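Long-range contacts in Apc35852 (Geobacillus stearothermophilus, PDB 1U9C), which is of unknown function but belongs to the DJ-1/PfpI family, whose members include chaperones and cysteine proteases: residues G52-L57 and A75-A80; D157-E162 and G188-F193; V114-A119 and T139-T144. All coordinates share one frame; numbering follows the deposited sequence.

Contact 1: residues G52-L57 and A75-A80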
ATOM      1  N   GLY A  52     -13.002   6.008  -5.843  1.00 19.88           N
ATOM      2  CA  GLY A  52     -13.278   5.610  -7.193  1.00 19.86           C
ATOM      3  C   GLY A  52     -12.878   6.697  -8.158  1.00 20.18           C
ATOM      4  O   GLY A  52     -12.511   7.812  -7.769  1.00 21.87           O
ATOM      5  N   GLY A  53     -12.991   6.409  -9.444  1.00 20.23           N
ATOM      6  CA  GLY A  53     -12.675   7.409 -10.439  1.00 20.16           C
ATOM      7  C   GLY A  53     -11.216   7.599 -10.742  1.00 19.32           C
ATOM      8  O   GLY A  53     -10.396   6.686 -10.557  1.00 20.22           O
ATOM      9  N   GLU A  54     -10.877   8.768 -11.232  1.00 20.45           N
ATOM     10  CA  GLU A  54      -9.545   9.063 -11.702  1.00 21.50           C
ATOM     11  C   GLU A  54      -8.588   9.420 -10.576  1.00 21.08           C
ATOM     12  O   GLU A  54      -8.825  10.423  -9.887  1.00 23.17           O
ATOM     13  CB  GLU A  54      -9.562  10.204 -12.750  1.00 23.31           C
ATOM     14  CG  GLU A  54      -8.219  10.618 -13.302  1.00 25.17           C
ATOM     15  CD  GLU A  54      -8.338  11.533 -14.524  1.00 29.40           C
ATOM     16  OE1 GLU A  54      -9.408  12.153 -14.758  1.00 36.69           O
ATOM     17  OE2 GLU A  54      -7.363  11.632 -15.289  1.00 38.49           O
ATOM     18  N   VAL A  55      -7.555   8.638 -10.344  1.00 20.42           N
ATOM     19  CA  VAL A  55      -6.658   8.773  -9.225  1.00 19.97           C
ATOM     20  C   VAL A  55      -5.623   9.838  -9.502  1.00 19.78           C
ATOM     21  O   VAL A  55      -4.954   9.826 -10.547  1.00 21.11           O
ATOM     22  CB  VAL A  55      -6.031   7.446  -8.995  1.00 19.72           C
ATOM     23  CG1 VAL A  55      -4.866   7.525  -8.070  1.00 19.88           C
ATOM     24  CG2 VAL A  55      -7.066   6.477  -8.458  1.00 21.62           C
ATOM     25  N   PRO A  56      -5.389  10.768  -8.595  1.00 19.76           N
ATOM     26  CA  PRO A  56      -4.352  11.780  -8.777  1.00 20.00           C
ATOM     27  C   PRO A  56      -2.983  11.196  -8.481  1.00 21.18           C
ATOM     28  O   PRO A  56      -2.823  10.388  -7.564  1.00 21.35           O
ATOM     29  CB  PRO A  56      -4.704  12.829  -7.702  1.00 21.14           C
ATOM     30  CG  PRO A  56      -5.309  12.011  -6.592  1.00 22.17           C
ATOM     31  CD  PRO A  56      -6.096  10.895  -7.302  1.00 21.18           C
ATOM     32  N   LEU A  57      -1.987  11.608  -9.253  1.00 20.34           N
ATOM     33  CA  LEU A  57      -0.657  11.106  -9.071  1.00 20.87           C
ATOM     34  C   LEU A  57       0.201  12.177  -8.388  1.00 21.06           C
ATOM     35  O   LEU A  57       0.099  13.364  -8.722  1.00 22.18           O
ATOM     36  CB  LEU A  57      -0.052  10.761 -10.446  1.00 21.92           C
ATOM     37  CG  LEU A  57      -0.886   9.725 -11.237  1.00 23.58           C
ATOM     38  CD1 LEU A  57      -0.254   9.400 -12.637  1.00 25.93           C
ATOM     39  CD2 LEU A  57      -1.069   8.447 -10.374  1.00 24.69           C
ATOM     40  N   ALA A  75      -5.754   2.103 -16.154  1.00 19.44           N
ATOM     41  CA  ALA A  75      -6.595   1.591 -15.103  1.00 19.46           C
ATOM     42  C   ALA A  75      -6.888   2.616 -14.021  1.00 20.35           C
ATOM     43  O   ALA A  75      -7.975   2.633 -13.452  1.00 21.12           O
ATOM     44  CB  ALA A  75      -5.977   0.343 -14.521  1.00 20.13           C
ATOM     45  N   LEU A  76      -5.899   3.444 -13.738  1.00 19.41           N
ATOM     46  CA  LEU A  76      -6.051   4.437 -12.679  1.00 18.69           C
ATOM     47  C   LEU A  76      -6.984   5.545 -13.042  1.00 20.25           C
ATOM     48  O   LEU A  76      -7.375   6.323 -12.160  1.00 20.87           O
ATOM     49  CB  LEU A  76      -4.689   5.037 -12.375  1.00 18.97           C
ATOM     50  CG  LEU A  76      -3.738   4.103 -11.679  1.00 20.33           C
ATOM     51  CD1 LEU A  76      -2.346   4.705 -11.658  1.00 20.78           C
ATOM     52  CD2 LEU A  76      -4.225   3.773 -10.246  1.00 20.61           C
ATOM     53  N   LYS A  77      -7.379   5.666 -14.301  1.00 20.18           N
ATOM     54  CA  LYS A  77      -8.310   6.728 -14.698  1.00 21.11           C
ATOM     55  C   LYS A  77      -9.770   6.379 -14.370  1.00 21.23           C
ATOM     56  O   LYS A  77     -10.627   7.279 -14.403  1.00 22.39           O
ATOM     57  CB  LYS A  77      -8.156   7.073 -16.217  1.00 22.98           C
ATOM     58  CG  LYS A  77      -6.772   7.508 -16.579  1.00 26.77           C
ATOM     59  CD  LYS A  77      -6.714   8.315 -17.874  1.00 28.55           C
ATOM     60  CE  LYS A  77      -5.294   8.460 -18.332  1.00 35.15           C
ATOM     61  NZ  LYS A  77      -4.369   9.060 -17.362  1.00 38.89           N
ATOM     62  N   HIS A  78     -10.074   5.126 -14.053  1.00 20.43           N
ATOM     63  CA  HIS A  78     -11.445   4.673 -13.829  1.00 20.49           C
ATOM     64  C   HIS A  78     -11.498   3.572 -12.796  1.00 21.76           C
ATOM     65  O   HIS A  78     -11.979   2.475 -13.004  1.00 22.43           O
ATOM     66  CB  HIS A  78     -12.122   4.244 -15.166  1.00 22.27           C
ATOM     67  CG  HIS A  78     -11.301   3.308 -15.985  1.00 21.48           C
ATOM     68  ND1 HIS A  78     -10.599   3.712 -17.106  1.00 27.36           N
ATOM     69  CD2 HIS A  78     -11.018   1.997 -15.808  1.00 27.90           C
ATOM     70  CE1 HIS A  78      -9.924   2.672 -17.576  1.00 25.18           C
ATOM     71  NE2 HIS A  78     -10.174   1.621 -16.834  1.00 27.29           N
ATOM     72  N   THR A  79     -11.012   3.916 -11.594  1.00 19.54           N
ATOM     73  CA  THR A  79     -10.969   2.938 -10.502  1.00 20.47           C
ATOM     74  C   THR A  79     -12.340   2.682  -9.897  1.00 19.90           C
ATOM     75  O   THR A  79     -13.216   3.555  -9.909  1.00 20.57           O
ATOM     76  CB  THR A  79      -9.972   3.363  -9.413  1.00 19.23           C
ATOM     77  OG1 THR A  79     -10.428   4.573  -8.780  1.00 19.51           O
ATOM     78  CG2 THR A  79      -8.611   3.606  -9.979  1.00 20.12           C
ATOM     79  N   ALA A  80     -12.477   1.520  -9.285  1.00 20.25           N
ATOM     80  CA  ALA A  80     -13.646   1.196  -8.478  1.00 20.43           C
ATOM     81  C   ALA A  80     -13.573   1.916  -7.140  1.00 20.63           C
ATOM     82  O   ALA A  80     -12.497   2.131  -6.607  1.00 22.38           O
ATOM     83  CB  ALA A  80     -13.718  -0.295  -8.262  1.00 20.90           C
TER
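T79 carries OG1 between its backbone N and carbonyl carbon (chi1 65°), a setting that brings T79 OG1 to 2.8 Å from G53 O. V55 has CG1 anti to its own N (chi1 167°) and CG2 beside that N; V55 CG2 and T79 CG2 meet at 3.6 Å, the two side chains crossing at about a right angle. G53 O is gripped twice by one residue: T79 OG1 donates from slightly out of the carbonyl plane, and T79 N, 3.0 Å from G53 O, from above it. G53 N returns a bond to T79 O at 2.9 Å, completing a single antiparallel hydrogen-bonded bridge. G53 has backbone angles at which a CB would press on G52 O. T79 OG1 also hydrogen-bonds S49 OG, tying the bridge to strand 44-49. An alanine at T79 would probably leave G53 O with only T79 N of these two donors, take from S49 OG its threonine partner and open a gap beside V55 CG2. Farther along, V55 N reaches L76 O at 2.9 Å in a nearly straight bond (169°). L57 CD2 touches L76 CD1 at 4.2 Å, while L76 also packs on L28 and F31 of helix 28-40. On the solvent side, E54 OE2 and K77 NZ lie 4.5 Å apart, opposite charges short of a salt bridge. From strand 44-49 through helix 70-75 to its parallel neighbour 80-81 the chain makes a beta-alpha-beta connection of the Rossmann-like DJ-1/PfpI sandwich, its two loops pinched together here.

Contact 2: residues D157-E162 and G188-F193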
ATOM      1  N   ASP A 157      11.177   7.439   9.090  1.00 24.13           N
ATOM      2  CA  ASP A 157      11.175   8.795   9.626  1.00 23.95           C
ATOM      3  C   ASP A 157      12.330   9.589   9.069  1.00 24.73           C
ATOM      4  O   ASP A 157      12.184  10.776   8.822  1.00 23.74           O
ATOM      5  CB  ASP A 157      11.275   8.807  11.126  1.00 24.79           C
ATOM      6  CG  ASP A 157      10.075   8.210  11.811  1.00 24.35           C
ATOM      7  OD1 ASP A 157       9.025   7.973  11.176  1.00 26.68           O
ATOM      8  OD2 ASP A 157      10.118   7.972  13.047  1.00 26.50           O
ATOM      9  N   GLU A 158      13.496   8.944   8.901  1.00 25.35           N
ATOM     10  CA  GLU A 158      14.652   9.578   8.248  1.00 26.54           C
ATOM     11  C   GLU A 158      14.380  10.014   6.817  1.00 26.61           C
ATOM     12  O   GLU A 158      14.719  11.111   6.413  1.00 26.38           O
ATOM     13  CB  GLU A 158      15.864   8.622   8.239  1.00 26.86           C
ATOM     14  CG  GLU A 158      17.139   9.260   7.672  1.00 27.52           C
ATOM     15  CD  GLU A 158      18.270   8.262   7.394  1.00 29.56           C
ATOM     16  OE1 GLU A 158      18.041   7.034   7.403  1.00 36.24           O
ATOM     17  OE2 GLU A 158      19.411   8.718   7.172  1.00 34.61           O
ATOM     18  N   GLU A 159      13.740   9.147   6.040  1.00 26.73           N
ATOM     19  CA  GLU A 159      13.352   9.491   4.680  1.00 27.53           C
ATOM     20  C   GLU A 159      12.338  10.640   4.698  1.00 26.88           C
ATOM     21  O   GLU A 159      12.461  11.558   3.910  1.00 28.18           O
ATOM     22  CB  GLU A 159      12.779   8.285   3.940  1.00 28.04           C
ATOM     23  CG  GLU A 159      13.851   7.319   3.440  1.00 28.46           C
ATOM     24  CD  GLU A 159      13.356   5.905   3.145  1.00 28.16           C
ATOM     25  OE1 GLU A 159      12.553   5.359   3.941  1.00 27.27           O
ATOM     26  OE2 GLU A 159      13.831   5.300   2.156  1.00 26.73           O
ATOM     27  N   GLU A 160      11.443  10.641   5.676  1.00 26.72           N
ATOM     28  CA  GLU A 160      10.430  11.700   5.794  1.00 27.18           C
ATOM     29  C   GLU A 160      11.042  13.048   6.159  1.00 27.60           C
ATOM     30  O   GLU A 160      10.608  14.103   5.682  1.00 27.25           O
ATOM     31  CB  GLU A 160       9.374  11.313   6.847  1.00 26.77           C
ATOM     32  CG  GLU A 160       8.060  12.081   6.757  1.00 26.71           C
ATOM     33  CD  GLU A 160       7.245  11.678   5.547  1.00 25.56           C
ATOM     34  OE1 GLU A 160       6.448  10.730   5.668  1.00 23.89           O
ATOM     35  OE2 GLU A 160       7.440  12.255   4.473  1.00 28.47           O
ATOM     36  N   ARG A 161      12.012  13.035   7.066  1.00 27.11           N
ATOM     37  CA  ARG A 161      12.722  14.263   7.423  1.00 28.39           C
ATOM     38  C   ARG A 161      13.533  14.778   6.239  1.00 27.92           C
ATOM     39  O   ARG A 161      13.618  15.971   6.038  1.00 28.12           O
ATOM     40  CB  ARG A 161      13.659  14.038   8.610  1.00 28.06           C
ATOM     41  CG  ARG A 161      12.954  13.829   9.953  1.00 29.42           C
ATOM     42  CD  ARG A 161      13.900  13.853  11.129  1.00 30.47           C
ATOM     43  NE  ARG A 161      15.036  12.975  10.889  1.00 33.69           N
ATOM     44  CZ  ARG A 161      15.143  11.707  11.284  1.00 32.99           C
ATOM     45  NH1 ARG A 161      14.184  11.113  11.998  1.00 32.37           N
ATOM     46  NH2 ARG A 161      16.241  11.026  10.967  1.00 33.63           N
ATOM     47  N   GLU A 162      14.138  13.878   5.468  1.00 29.89           N
ATOM     48  CA  GLU A 162      14.924  14.293   4.315  1.00 30.76           C
ATOM     49  C   GLU A 162      14.079  15.007   3.288  1.00 30.64           C
ATOM     50  O   GLU A 162      14.466  16.056   2.782  1.00 30.84           O
ATOM     51  CB  GLU A 162      15.678  13.126   3.673  1.00 31.44           C
ATOM     52  CG  GLU A 162      16.243  13.500   2.298  1.00 33.50           C
ATOM     53  CD  GLU A 162      17.487  12.737   1.899  1.00 35.28           C
ATOM     54  OE1 GLU A 162      17.556  12.323   0.719  1.00 43.61           O
ATOM     55  OE2 GLU A 162      18.388  12.550   2.743  1.00 41.85           O
ATOM     56  N   GLY A 188      18.909   0.805   3.915  1.00 28.62           N
ATOM     57  CA  GLY A 188      19.374   2.145   3.608  1.00 29.24           C
ATOM     58  C   GLY A 188      18.277   3.002   3.013  1.00 29.97           C
ATOM     59  O   GLY A 188      17.423   2.504   2.272  1.00 29.96           O
ATOM     60  N   LYS A 189      18.280   4.297   3.330  1.00 30.61           N
ATOM     61  CA  LYS A 189      17.309   5.192   2.715  1.00 31.67           C
ATOM     62  C   LYS A 189      17.367   4.976   1.201  1.00 31.88           C
ATOM     63  O   LYS A 189      18.429   4.779   0.630  1.00 32.69           O
ATOM     64  CB  LYS A 189      17.543   6.668   3.092  1.00 32.04           C
ATOM     65  CG  LYS A 189      18.937   7.230   2.856  1.00 33.29           C
ATOM     66  CD  LYS A 189      18.936   8.731   3.067  1.00 33.49           C
ATOM     67  CE  LYS A 189      20.326   9.293   3.133  1.00 33.96           C
ATOM     68  NZ  LYS A 189      20.312  10.775   3.288  1.00 34.95           N
ATOM     69  N   TRP A 190      16.208   4.972   0.567  1.00 31.58           N
ATOM     70  CA  TRP A 190      16.092   4.872  -0.895  1.00 31.49           C
ATOM     71  C   TRP A 190      16.678   3.628  -1.536  1.00 31.97           C
ATOM     72  O   TRP A 190      16.968   3.655  -2.723  1.00 33.00           O
ATOM     73  CB  TRP A 190      16.697   6.119  -1.581  1.00 33.06           C
ATOM     74  CG  TRP A 190      16.379   7.383  -0.923  1.00 34.18           C
ATOM     75  CD1 TRP A 190      17.257   8.283  -0.374  1.00 34.87           C
ATOM     76  CD2 TRP A 190      15.073   7.923  -0.730  1.00 34.31           C
ATOM     77  NE1 TRP A 190      16.560   9.345   0.152  1.00 35.66           N
ATOM     78  CE2 TRP A 190      15.221   9.151  -0.059  1.00 36.04           C
ATOM     79  CE3 TRP A 190      13.781   7.490  -1.061  1.00 35.91           C
ATOM     80  CZ2 TRP A 190      14.129   9.942   0.296  1.00 36.80           C
ATOM     81  CZ3 TRP A 190      12.716   8.275  -0.716  1.00 35.38           C
ATOM     82  CH2 TRP A 190      12.895   9.499  -0.049  1.00 36.00           C
ATOM     83  N   THR A 191      16.869   2.554  -0.767  1.00 30.68           N
ATOM     84  CA  THR A 191      17.247   1.271  -1.326  1.00 29.82           C
ATOM     85  C   THR A 191      16.094   0.275  -1.278  1.00 29.94           C
ATOM     86  O   THR A 191      15.179   0.417  -0.463  1.00 29.96           O
ATOM     87  CB  THR A 191      18.440   0.650  -0.547  1.00 30.21           C
ATOM     88  OG1 THR A 191      18.067   0.383   0.818  1.00 29.10           O
ATOM     89  CG2 THR A 191      19.592   1.626  -0.430  1.00 30.37           C
ATOM     90  N   ASP A 192      16.163  -0.738  -2.134  1.00 28.31           N
ATOM     91  CA  ASP A 192      15.162  -1.777  -2.197  1.00 29.36           C
ATOM     92  C   ASP A 192      15.266  -2.583  -0.928  1.00 28.59           C
ATOM     93  O   ASP A 192      16.255  -3.275  -0.687  1.00 30.50           O
ATOM     94  CB  ASP A 192      15.359  -2.646  -3.453  1.00 28.87           C
ATOM     95  CG  ASP A 192      14.468  -3.866  -3.478  1.00 30.90           C
ATOM     96  OD1 ASP A 192      13.500  -3.930  -2.688  1.00 29.60           O
ATOM     97  OD2 ASP A 192      14.695  -4.842  -4.228  1.00 37.47           O
ATOM     98  N   PHE A 193      14.239  -2.493  -0.125  1.00 25.29           N
ATOM     99  CA  PHE A 193      14.097  -3.259   1.072  1.00 24.46           C
ATOM    100  C   PHE A 193      12.638  -3.648   1.268  1.00 23.61           C
ATOM    101  O   PHE A 193      11.750  -2.785   1.380  1.00 24.12           O
ATOM    102  CB  PHE A 193      14.572  -2.480   2.306  1.00 24.63           C
ATOM    103  CG  PHE A 193      14.513  -3.308   3.548  1.00 24.26           C
ATOM    104  CD1 PHE A 193      15.448  -4.328   3.763  1.00 27.19           C
ATOM    105  CD2 PHE A 193      13.507  -3.133   4.460  1.00 25.23           C
ATOM    106  CE1 PHE A 193      15.360  -5.115   4.885  1.00 28.33           C
ATOM    107  CE2 PHE A 193      13.436  -3.921   5.600  1.00 26.58           C
ATOM    108  CZ  PHE A 193      14.360  -4.919   5.806  1.00 27.50           C
TER
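K189 leans on helix 157-163 with its CB, 3.8 Å from E159 CG. Its CG lies between the backbone N and carbonyl carbon (chi1 53°), and the chain beyond is extended, crossing E162 at about a right angle. K189 NZ forms a salt bridge with E162 OE2 at 2.7 Å, met on the syn side of the carboxylate. E158 OE2 stands 4.5 Å from K189 NZ, but E158 is already salt-bridged to R186 through OE1.

W190 follows, at the third position of a type II turn, with a left-handed backbone (phi 60°). W190 N donates an almost straight bond (176°) to the anti side of E159 OE2 at 2.9 Å. E159 CG lies over the ring face, 4.1 Å from the centroid of the W190 six-membered ring, a CH-pi contact. At the ring edge W190 NE1 bonds E162 OE1 at 3.2 Å, approaching from above the carboxylate plane; E162 thus spends one oxygen on each of two consecutive residues. E159 is held further by T156 through OE1 and by N205 through OE2, while E160, pointing away, bonds H99 and H130.

T191 closes the turn: its N and OG1 reach G188 O from the same face, OG1 at 2.7 Å. The turn thus lies between helix 157-163, helix 209-221, where D192 bonds S211, and edge strand 194-197, into which F193 leads.

Contact 3: residues V114-A119 and T139-T144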
ATOM      1  N   VAL A 114     -12.046  -3.776   5.653  1.00 19.95           N
ATOM      2  CA  VAL A 114     -11.436  -4.660   4.692  1.00 19.85           C
ATOM      3  C   VAL A 114     -10.168  -5.277   5.224  1.00 20.54           C
ATOM      4  O   VAL A 114     -10.038  -6.518   5.150  1.00 20.52           O
ATOM      5  CB  VAL A 114     -11.226  -3.903   3.359  1.00 20.80           C
ATOM      6  CG1 VAL A 114     -10.427  -4.752   2.435  1.00 20.96           C
ATOM      7  CG2 VAL A 114     -12.564  -3.576   2.716  1.00 19.90           C
ATOM      8  N   LEU A 115      -9.231  -4.525   5.782  1.00 19.63           N
ATOM      9  CA  LEU A 115      -7.966  -5.070   6.250  1.00 21.43           C
ATOM     10  C   LEU A 115      -8.255  -6.028   7.412  1.00 20.61           C
ATOM     11  O   LEU A 115      -7.601  -7.063   7.505  1.00 20.40           O
ATOM     12  CB  LEU A 115      -7.031  -3.962   6.693  1.00 20.55           C
ATOM     13  CG  LEU A 115      -6.416  -3.178   5.543  1.00 21.34           C
ATOM     14  CD1 LEU A 115      -5.830  -1.910   6.026  1.00 22.03           C
ATOM     15  CD2 LEU A 115      -5.373  -4.009   4.799  1.00 22.42           C
ATOM     16  N   GLN A 116      -9.201  -5.694   8.270  1.00 21.04           N
ATOM     17  CA  GLN A 116      -9.558  -6.623   9.360  1.00 21.56           C
ATOM     18  C   GLN A 116      -9.983  -7.968   8.832  1.00 21.45           C
ATOM     19  O   GLN A 116      -9.548  -9.040   9.350  1.00 21.15           O
ATOM     20  CB  GLN A 116     -10.677  -6.019  10.190  1.00 21.27           C
ATOM     21  CG  GLN A 116     -11.244  -6.953  11.307  1.00 23.83           C
ATOM     22  CD  GLN A 116     -12.135  -6.248  12.265  1.00 26.25           C
ATOM     23  OE1 GLN A 116     -13.339  -6.528  12.357  1.00 35.21           O
ATOM     24  NE2 GLN A 116     -11.556  -5.362  13.039  1.00 24.63           N
ATOM     25  N   GLN A 117     -10.830  -7.980   7.813  1.00 20.59           N
ATOM     26  CA  GLN A 117     -11.275  -9.255   7.280  1.00 21.72           C
ATOM     27  C   GLN A 117     -10.161 -10.031   6.613  1.00 21.43           C
ATOM     28  O   GLN A 117     -10.050 -11.276   6.757  1.00 21.19           O
ATOM     29  CB  GLN A 117     -12.430  -9.053   6.320  1.00 22.36           C
ATOM     30  CG  GLN A 117     -13.621  -8.536   6.992  1.00 26.07           C
ATOM     31  CD  GLN A 117     -14.230  -9.546   7.972  1.00 29.14           C
ATOM     32  OE1 GLN A 117     -14.492 -10.666   7.571  1.00 31.68           O
ATOM     33  NE2 GLN A 117     -14.379  -9.167   9.204  1.00 32.54           N
ATOM     34  N   PHE A 118      -9.327  -9.356   5.816  1.00 20.16           N
ATOM     35  CA  PHE A 118      -8.165 -10.032   5.255  1.00 20.91           C
ATOM     36  C   PHE A 118      -7.310 -10.677   6.332  1.00 21.29           C
ATOM     37  O   PHE A 118      -6.858 -11.818   6.177  1.00 20.36           O
ATOM     38  CB  PHE A 118      -7.302  -9.091   4.382  1.00 20.38           C
ATOM     39  CG  PHE A 118      -7.785  -8.978   2.937  1.00 20.93           C
ATOM     40  CD1 PHE A 118      -8.899  -8.223   2.647  1.00 21.47           C
ATOM     41  CD2 PHE A 118      -7.108  -9.530   1.921  1.00 21.89           C
ATOM     42  CE1 PHE A 118      -9.307  -8.049   1.316  1.00 22.36           C
ATOM     43  CE2 PHE A 118      -7.541  -9.391   0.586  1.00 20.79           C
ATOM     44  CZ  PHE A 118      -8.625  -8.620   0.321  1.00 20.37           C
ATOM     45  N   ALA A 119      -7.065  -9.955   7.417  1.00 22.07           N
ATOM     46  CA  ALA A 119      -6.237 -10.441   8.535  1.00 21.80           C
ATOM     47  C   ALA A 119      -6.928 -11.645   9.212  1.00 21.51           C
ATOM     48  O   ALA A 119      -6.343 -12.747   9.368  1.00 24.00           O
ATOM     49  CB  ALA A 119      -5.951  -9.324   9.510  1.00 21.52           C
ATOM     50  N   THR A 139      -7.305  -3.499  12.879  1.00 27.19           N
ATOM     51  CA  THR A 139      -7.234  -4.470  13.986  1.00 27.54           C
ATOM     52  C   THR A 139      -7.952  -5.723  13.612  1.00 27.72           C
ATOM     53  O   THR A 139      -8.772  -5.760  12.709  1.00 27.19           O
ATOM     54  CB  THR A 139      -7.898  -3.949  15.291  1.00 27.60           C
ATOM     55  OG1 THR A 139      -9.307  -3.775  15.082  1.00 28.54           O
ATOM     56  CG2 THR A 139      -7.400  -2.553  15.762  1.00 28.13           C
ATOM     57  N   TYR A 140      -7.635  -6.793  14.346  1.00 27.28           N
ATOM     58  CA  TYR A 140      -8.446  -8.009  14.336  1.00 28.35           C
ATOM     59  C   TYR A 140      -9.767  -7.677  15.023  1.00 28.01           C
ATOM     60  O   TYR A 140      -9.905  -6.627  15.652  1.00 27.30           O
ATOM     61  CB  TYR A 140      -7.739  -9.147  15.096  1.00 27.51           C
ATOM     62  CG  TYR A 140      -6.567  -9.700  14.348  1.00 26.71           C
ATOM     63  CD1 TYR A 140      -6.760 -10.677  13.406  1.00 27.36           C
ATOM     64  CD2 TYR A 140      -5.266  -9.240  14.577  1.00 24.56           C
ATOM     65  CE1 TYR A 140      -5.691 -11.184  12.669  1.00 27.46           C
ATOM     66  CE2 TYR A 140      -4.199  -9.735  13.859  1.00 27.07           C
ATOM     67  CZ  TYR A 140      -4.413 -10.693  12.907  1.00 27.02           C
ATOM     68  OH  TYR A 140      -3.358 -11.199  12.223  1.00 28.57           O
ATOM     69  N   LYS A 141     -10.752  -8.561  14.896  1.00 29.43           N
ATOM     70  CA  LYS A 141     -12.073  -8.351  15.524  1.00 30.11           C
ATOM     71  C   LYS A 141     -11.975  -8.053  17.011  1.00 30.20           C
ATOM     72  O   LYS A 141     -12.751  -7.245  17.550  1.00 30.44           O
ATOM     73  CB  LYS A 141     -12.955  -9.591  15.354  1.00 31.24           C
ATOM     74  CG  LYS A 141     -13.966  -9.523  14.205  1.00 34.89           C
ATOM     75  CD  LYS A 141     -15.397  -9.222  14.725  1.00 37.28           C
ATOM     76  CE  LYS A 141     -15.652  -7.716  14.792  1.00 38.73           C
ATOM     77  NZ  LYS A 141     -17.100  -7.343  14.704  1.00 40.37           N
ATOM     78  N   ASP A 142     -11.011  -8.691  17.663  1.00 29.83           N
ATOM     79  CA  ASP A 142     -10.831  -8.536  19.110  1.00 30.12           C
ATOM     80  C   ASP A 142     -10.078  -7.252  19.528  1.00 30.03           C
ATOM     81  O   ASP A 142      -9.822  -7.048  20.715  1.00 30.14           O
ATOM     82  CB  ASP A 142     -10.182  -9.796  19.703  1.00 30.53           C
ATOM     83  CG  ASP A 142      -8.693  -9.932  19.386  1.00 33.01           C
ATOM     84  OD1 ASP A 142      -8.135  -9.123  18.621  1.00 30.28           O
ATOM     85  OD2 ASP A 142      -7.998 -10.859  19.856  1.00 35.86           O
ATOM     86  N   GLY A 143      -9.702  -6.417  18.551  1.00 29.78           N
ATOM     87  CA  GLY A 143      -9.090  -5.109  18.822  1.00 29.43           C
ATOM     88  C   GLY A 143      -7.570  -5.069  18.762  1.00 29.09           C
ATOM     89  O   GLY A 143      -6.968  -3.984  18.831  1.00 29.73           O
ATOM     90  N   THR A 144      -6.944  -6.229  18.634  1.00 28.53           N
ATOM     91  CA  THR A 144      -5.485  -6.324  18.542  1.00 28.12           C
ATOM     92  C   THR A 144      -5.004  -5.686  17.233  1.00 26.60           C
ATOM     93  O   THR A 144      -5.487  -6.072  16.175  1.00 26.94           O
ATOM     94  CB  THR A 144      -5.060  -7.806  18.533  1.00 27.87           C
ATOM     95  OG1 THR A 144      -5.435  -8.462  19.750  1.00 31.01           O
ATOM     96  CG2 THR A 144      -3.527  -7.960  18.441  1.00 28.79           C
TER
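Two flat groups meet the opposite segment: the Q116 amide, with T139 O close to its plane, and the Y140 ring, approached obliquely by A119. Q116 NE2 donates to T139 O at 2.8 Å, the nitrogen standing above the carbonyl plane of T139. CG of Q116 is anti to its backbone N (chi1 175°), and the extended chain carries the amide from the helix to the loop. The other end of the amide, Q116 OE1, lies 3.6 Å from K141 CE, against the aliphatic part of a lysine chain bent at chi2 and chi3. A119 CB touches Y140 CE1 at 3.7 Å; the same A119 also packs on I125 of strand 124-127 and on I146.

Internal bonds hold the loop in shape. Y140 O accepts from T139 OG1 at 3.0 Å and from G143 N, the two donors coming from opposite faces of its plane. T144 N to D142 OD1 (3.1 Å) makes an Asx turn; T144 OG1 adds a second bond to the same oxygen from the same face. Beyond the two segments, K141 N bonds E120 OE1 near the end of helix 109-120.

A type I turn from Y140 to G143, with G143 at positive phi (97°) and Y140 N bonded to T144 O, is the pattern of a type I turn with a G1 beta bulge, here lying beside helix 109-120, which packs on strands 92-95 and 124-127 of the DJ-1/PfpI alpha/beta fold.

Overall arrangement
From the N terminus, contact 1 comes first: it closes a short excursion between strands 44-49 and 80-81 that contains helix 70-75. The chain then passes through strand 92-95 to helix 109-120, where contact 3 begins; its loop runs through strand 124-127, inside the sheet, and past C129, oxidised to 3-sulfinoalanine, before returning to the helix surface. Contact 2 is last, closing the stretch from helix 157-163 through helix 173-179 and strand 183-184 to the approach to edge strand 194-197. The three loops follow in series, none nesting or crossing. They do not touch, their centres being 26 to 29 Å apart, and they join three separate outlying parts of one alpha/beta fold.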